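Rik1-associated factor 1 (Schizosaccharomyces pombe, PDB 4O9D) serves in the Clr4 methyltransferase complex, which ubiquitylates histone H3 and methylates it to form H3K9me, establishing heterochromatin. Local coordinates at residues F248-N253 with Y261-R266. Sequence-based numbering, arbitrary orientation.
Sequences FVASSN and YYLDTR
F248-A250 and Y261-L263 pair antiparallel in a beta hairpin, whose arms are the two middle strands of a four-stranded blade of the WD-repeat propeller domain. The strand axes come within 4.7 Å, and their directions differ by 147°. F248 with L263 and A250 with Y261 are hydrogen-bonded pairs, each with two N-H...O bonds. L263 N to F248 O is the shortest, at 2.7 Å. V249 and Y262, the non-hydrogen-bonded pair between them, have CA atoms 4.5 Å apart. V249 CA also makes a C-H...O contact with Y261 O.

F248, A250, Y261 and L263 share one face of the sheet. CG of F248 lies between its own N and carbonyl carbon (chi1 64°), and the ring leans back over L263. L263 CB sits over one ring face, 3.8 Å from the centroid, in a CH-pi contact. L263 CD1 reaches F248 CE2 at 3.5 Å and also touches A250 CB. V270 of the outer strand and F229 of a loop pack on L263. On the other face, V249 CG1 meets the edge of the Y262 ring at CD1, and I286 of the next blade touches both side chains. Beyond the pairing, D264 OD2 accepts from R266 N in an Asx turn, while D264 OD1 accepts a hydrogen bond from R266 NH2 within a salt bridge. At the opposite end, S252 OG and Y261 OH both hydrogen-bond E234 OE1, and S252 OG lies at the Y261 ring edge, 3.8 Å from CE2.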
loop_
_atom_site.group_PDB
_atom_site.type_symbol
_atom_site.label_atom_id
_atom_site.label_comp_id
_atom_site.label_asym_id
_atom_site.label_seq_id
_atom_site.Cartn_x
_atom_site.Cartn_y
_atom_site.Cartn_z
ATOM N N PHE A 248 3.861 13.352 -7.876
ATOM C CA PHE A 248 3.989 12.260 -6.936
ATOM C C PHE A 248 5.331 12.329 -6.244
ATOM O O PHE A 248 6.243 13.013 -6.723
ATOM C CB PHE A 248 3.776 10.902 -7.621
ATOM C CG PHE A 248 4.808 10.555 -8.686
ATOM C CD1 PHE A 248 4.717 11.077 -9.966
ATOM C CD2 PHE A 248 5.808 9.629 -8.423
ATOM C CE1 PHE A 248 5.658 10.747 -10.950
ATOM C CE2 PHE A 248 6.740 9.290 -9.378
ATOM C CZ PHE A 248 6.665 9.848 -10.656
ATOM N N VAL A 249 5.429 11.680 -5.086
ATOM C CA VAL A 249 6.709 11.562 -4.411
ATOM C C VAL A 249 7.128 10.108 -4.446
ATOM O O VAL A 249 6.285 9.216 -4.457
ATOM C CB VAL A 249 6.689 12.027 -2.932
ATOM C CG1 VAL A 249 6.626 13.594 -2.836
ATOM C CG2 VAL A 249 5.547 11.345 -2.138
ATOM N N ALA A 250 8.436 9.897 -4.455
ATOM C CA ALA A 250 9.036 8.581 -4.337
ATOM C C ALA A 250 10.147 8.656 -3.319
ATOM O O ALA A 250 10.962 9.571 -3.371
ATOM C CB ALA A 250 9.601 8.155 -5.643
ATOM N N SER A 251 10.210 7.690 -2.416
ATOM C CA SER A 251 11.280 7.689 -1.423
ATOM C C SER A 251 12.241 6.538 -1.688
ATOM O O SER A 251 11.851 5.494 -2.179
ATOM C CB SER A 251 10.711 7.587 0.001
ATOM O OG SER A 251 10.016 6.331 0.199
ATOM N N SER A 252 13.512 6.727 -1.345
ATOM C CA SER A 252 14.468 5.644 -1.431
ATOM C C SER A 252 15.387 5.588 -0.204
ATOM O O SER A 252 15.537 6.578 0.514
ATOM C CB SER A 252 15.331 5.829 -2.687
ATOM O OG SER A 252 16.109 7.029 -2.550
ATOM N N ASN A 253 15.983 4.414 0.016
ATOM C CA ASN A 253 17.093 4.247 0.956
ATOM C C ASN A 253 18.394 4.226 0.135
ATOM O O ASN A 253 18.409 3.683 -0.979
ATOM C CB ASN A 253 16.955 2.926 1.736
ATOM C CG ASN A 253 15.705 2.888 2.642
ATOM O OD1 ASN A 253 15.149 3.926 2.996
ATOM N ND2 ASN A 253 15.269 1.691 2.998
ATOM N N TYR A 261 11.953 12.195 -3.339
ATOM C CA TYR A 261 11.844 12.975 -4.561
ATOM C C TYR A 261 10.424 13.408 -4.830
ATOM O O TYR A 261 9.483 12.658 -4.549
ATOM C CB TYR A 261 12.335 12.154 -5.757
ATOM C CG TYR A 261 13.736 11.664 -5.568
ATOM C CD1 TYR A 261 14.810 12.446 -5.950
ATOM C CD2 TYR A 261 13.988 10.421 -5.005
ATOM C CE1 TYR A 261 16.113 12.005 -5.777
ATOM C CE2 TYR A 261 15.272 9.964 -4.819
ATOM C CZ TYR A 261 16.340 10.763 -5.210
ATOM O OH TYR A 261 17.633 10.340 -5.015
ATOM N N TYR A 262 10.282 14.609 -5.394
ATOM C CA TYR A 262 8.993 15.115 -5.853
ATOM C C TYR A 262 9.071 15.161 -7.374
ATOM O O TYR A 262 10.003 15.752 -7.931
ATOM C CB TYR A 262 8.639 16.522 -5.296
ATOM C CG TYR A 262 7.347 16.999 -5.917
ATOM C CD1 TYR A 262 6.122 16.538 -5.449
ATOM C CD2 TYR A 262 7.350 17.809 -7.058
ATOM C CE1 TYR A 262 4.926 16.911 -6.058
ATOM C CE2 TYR A 262 6.153 18.193 -7.678
ATOM C CZ TYR A 262 4.945 17.747 -7.162
ATOM O OH TYR A 262 3.753 18.110 -7.758
ATOM N N LEU A 263 8.127 14.503 -8.043
ATOM C CA LEU A 263 8.158 14.402 -9.496
ATOM C C LEU A 263 6.901 14.980 -10.117
ATOM O O LEU A 263 5.793 14.689 -9.672
ATOM C CB LEU A 263 8.316 12.928 -9.932
ATOM C CG LEU A 263 9.594 12.228 -9.448
ATOM C CD1 LEU A 263 9.351 11.351 -8.226
ATOM C CD2 LEU A 263 10.185 11.390 -10.596
ATOM N N ASP A 264 7.075 15.785 -11.162
ATOM C CA ASP A 264 5.965 16.459 -11.821
ATOM C C ASP A 264 5.392 15.567 -12.916
ATOM O O ASP A 264 6.138 14.958 -13.673
ATOM C CB ASP A 264 6.457 17.778 -12.425
ATOM C CG ASP A 264 5.367 18.534 -13.153
ATOM O OD1 ASP A 264 4.640 19.292 -12.479
ATOM O OD2 ASP A 264 5.239 18.375 -14.394
ATOM N N THR A 265 4.065 15.513 -13.000
ATOM C CA THR A 265 3.362 14.657 -13.947
ATOM C C THR A 265 3.208 15.228 -15.390
ATOM O O THR A 265 2.685 14.558 -16.269
ATOM C CB THR A 265 1.986 14.277 -13.349
ATOM O OG1 THR A 265 2.172 13.237 -12.372
ATOM C CG2 THR A 265 1.056 13.767 -14.389
ATOM N N ARG A 266 3.652 16.448 -15.650
ATOM C CA ARG A 266 3.609 16.978 -17.024
ATOM C C ARG A 266 4.937 16.671 -17.696
ATOM O O ARG A 266 4.995 16.037 -18.757
ATOM C CB ARG A 266 3.351 18.496 -17.024
ATOM C CG ARG A 266 1.967 18.888 -16.551
ATOM C CD ARG A 266 1.916 20.356 -16.141
ATOM N NE ARG A 266 2.723 20.577 -14.948
ATOM C CZ ARG A 266 3.261 21.740 -14.588
ATOM N NH1 ARG A 266 3.088 22.828 -15.336
ATOM N NH2 ARG A 266 3.975 21.815 -13.470
#